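PDB 4I3Y: inositol monophosphatase family protein from Staphylococcus aureus subsp. aureus MSSA476, which probably hydrolyses inositol monophosphates to free inositol and phosphate in a magnesium-dependent reaction that lithium inhibits. Local coordinates for residues L23-I26 with D27-P31. Residues are numbered along the deposited sequence; the frame is centred on the assembly and turned at random.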
ATOM      1  N   LEU A  23       7.910 -21.663   6.942  1.00 21.00           N
ATOM      2  CA  LEU A  23       7.690 -20.282   6.490  1.00 22.53           C
ATOM      3  C   LEU A  23       8.706 -19.329   7.062  1.00 23.80           C
ATOM      4  O   LEU A  23       9.384 -18.613   6.315  1.00 25.13           O
ATOM      5  CB  LEU A  23       6.302 -19.833   6.875  1.00 20.87           C
ATOM      6  CG  LEU A  23       5.155 -19.562   5.914  1.00 23.34           C
ATOM      7  CD1 LEU A  23       5.302 -20.059   4.466  1.00 23.12           C
ATOM      8  CD2 LEU A  23       3.821 -19.922   6.527  1.00 20.07           C
ATOM      9  N   LYS A  24       8.854 -19.341   8.391  1.00 25.04           N
ATOM     10  CA  LYS A  24       9.849 -18.495   9.021  1.00 26.75           C
ATOM     11  C   LYS A  24      11.278 -18.798   8.577  1.00 25.62           C
ATOM     12  O   LYS A  24      12.107 -17.892   8.493  1.00 26.62           O
ATOM     13  CB  LYS A  24       9.708 -18.477  10.561  1.00 29.05           C
ATOM     14  CG  LYS A  24       8.410 -17.833  11.064  1.00 27.85           C
ATOM     15  CD  LYS A  24       8.218 -16.350  10.671  1.00 29.07           C
ATOM     16  CE  LYS A  24       9.362 -15.361  11.007  1.00 24.98           C
ATOM     17  NZ  LYS A  24       9.080 -14.017  10.332  1.00 23.53           N
ATOM     18  N   GLN A  25      11.590 -20.031   8.228  1.00 26.88           N
ATOM     19  CA  GLN A  25      12.965 -20.281   7.727  1.00 26.39           C
ATOM     20  C   GLN A  25      13.174 -19.977   6.213  1.00 25.78           C
ATOM     21  O   GLN A  25      14.286 -20.044   5.681  1.00 23.90           O
ATOM     22  CB  GLN A  25      13.360 -21.699   8.057  1.00 32.10           C
ATOM     23  CG  GLN A  25      12.591 -22.742   7.287  1.00 35.81           C
ATOM     24  CD  GLN A  25      13.229 -23.000   5.931  1.00 42.71           C
ATOM     25  OE1 GLN A  25      14.473 -22.986   5.819  1.00 38.36           O
ATOM     26  NE2 GLN A  25      12.382 -23.206   4.868  1.00 40.61           N
ATOM     27  N   ILE A  26      12.100 -19.622   5.515  1.00 24.60           N
ATOM     28  CA  ILE A  26      12.229 -19.062   4.180  1.00 23.03           C
ATOM     29  C   ILE A  26      12.822 -17.580   4.243  1.00 19.24           C
ATOM     30  O   ILE A  26      13.358 -17.119   3.275  1.00 18.34           O
ATOM     31  CB  ILE A  26      10.865 -19.178   3.416  1.00 26.15           C
ATOM     32  CG1 ILE A  26      11.054 -19.634   1.967  1.00 27.01           C
ATOM     33  CG2 ILE A  26      10.086 -17.880   3.496  1.00 26.99           C
ATOM     34  CD1 ILE A  26      11.260 -21.120   1.813  1.00 25.09           C
ATOM     35  N   ASP A  27      12.753 -16.883   5.381  1.00 18.52           N
ATOM     36  CA  ASP A  27      13.519 -15.647   5.610  1.00 18.00           C
ATOM     37  C   ASP A  27      15.024 -15.767   5.284  1.00 19.32           C
ATOM     38  O   ASP A  27      15.647 -14.808   4.876  1.00 21.84           O
ATOM     39  CB  ASP A  27      13.439 -15.304   7.085  1.00 19.24           C
ATOM     40  CG  ASP A  27      12.049 -14.840   7.501  1.00 22.87           C
ATOM     41  OD1 ASP A  27      11.112 -14.874   6.676  1.00 23.05           O
ATOM     42  OD2 ASP A  27      11.897 -14.433   8.657  1.00 25.50           O
ATOM     43  N   ASN A  28      15.596 -16.951   5.511  1.00 20.30           N
ATOM     44  CA  ASN A  28      17.005 -17.221   5.277  1.00 23.89           C
ATOM     45  C   ASN A  28      17.279 -17.393   3.782  1.00 26.70           C
ATOM     46  O   ASN A  28      18.360 -17.067   3.301  1.00 31.71           O
ATOM     47  CB  ASN A  28      17.431 -18.462   6.054  1.00 22.33           C
ATOM     48  CG  ASN A  28      17.284 -18.275   7.550  1.00 23.63           C
ATOM     49  OD1 ASN A  28      17.476 -17.203   8.064  1.00 25.31           O
ATOM     50  ND2 ASN A  28      16.907 -19.299   8.226  1.00 24.64           N
ATOM     51  N   VAL A  29      16.280 -17.850   3.041  1.00 27.38           N
ATOM     52  CA  VAL A  29      16.436 -18.203   1.622  1.00 25.54           C
ATOM     53  C   VAL A  29      16.153 -17.018   0.678  1.00 25.05           C
ATOM     54  O   VAL A  29      16.822 -16.833  -0.331  1.00 20.32           O
ATOM     55  CB  VAL A  29      15.446 -19.353   1.262  1.00 31.39           C
ATOM     56  CG1 VAL A  29      15.648 -19.862  -0.167  1.00 32.44           C
ATOM     57  CG2 VAL A  29      15.518 -20.506   2.275  1.00 33.06           C
ATOM     58  N   ILE A  30      15.108 -16.243   0.965  1.00 21.57           N
ATOM     59  CA  ILE A  30      14.652 -15.220   0.002  1.00 20.27           C
ATOM     60  C   ILE A  30      15.629 -14.077  -0.351  1.00 19.18           C
ATOM     61  O   ILE A  30      15.640 -13.623  -1.501  1.00 16.85           O
ATOM     62  CB  ILE A  30      13.289 -14.612   0.413  1.00 19.97           C
ATOM     63  CG1 ILE A  30      12.226 -15.675   0.222  1.00 20.31           C
ATOM     64  CG2 ILE A  30      12.895 -13.534  -0.535  1.00 18.72           C
ATOM     65  CD1 ILE A  30      10.997 -15.444   1.086  1.00 23.69           C
ATOM     66  N   PRO A  31      16.434 -13.590   0.619  1.00 18.74           N
ATOM     67  CA  PRO A  31      17.302 -12.428   0.253  1.00 21.14           C
ATOM     68  C   PRO A  31      18.220 -12.809  -0.899  1.00 23.29           C
ATOM     69  O   PRO A  31      18.421 -12.039  -1.837  1.00 25.55           O
ATOM     70  CB  PRO A  31      18.077 -12.150   1.552  1.00 20.22           C
ATOM     71  CG  PRO A  31      17.156 -12.644   2.611  1.00 20.21           C
ATOM     72  CD  PRO A  31      16.449 -13.845   2.060  1.00 19.83           C
TER
HETATM   73  O   HOH W   1      16.900 -22.104   6.667  1.00 26.70           O
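Ile26 and Ile30, one turn apart on helix 12-35, make the tight side of this contact: the branch methyl CG2 of Ile26 lies 3.5 Å from CD1 at the end of Ile30. CG1 of Ile30 leans back beside its own backbone N (chi1 -70°), which carries CD1 toward the preceding turn. Ile30 touches Ile56 of helix 51-67 and Ile26 touches Ile111 of strand 110-117, so this face of the helix packs on both.

The helix kinks here: Asp27 N and Asn28 N bond weakly to carbonyls three residues back, Lys24 O and Gln25 O, as in a 3-10 turn. The regular four-residue step returns at Ile30 N, 3.0 Å from Ile26 O and nearly in line with that carbonyl, which also accepts Val29 N from well above its plane.

On another side, Lys24, bent at chi2 and chi3, brings NZ to 3.3 Å from Asp27 OD2, a salt bridge whose hydrogen bond is weak. The solvent side is looser: a water donates to Gln25 OE1 (2.7 Å) and accepts from Asn28 ND2, while Gln25 NE2 bonds Trp22 O. Tyr127 OH hydrogen-bonds both Lys24 NZ and Asp27 OD1, and so probably helps orient the carboxylate despite the long lysine bond.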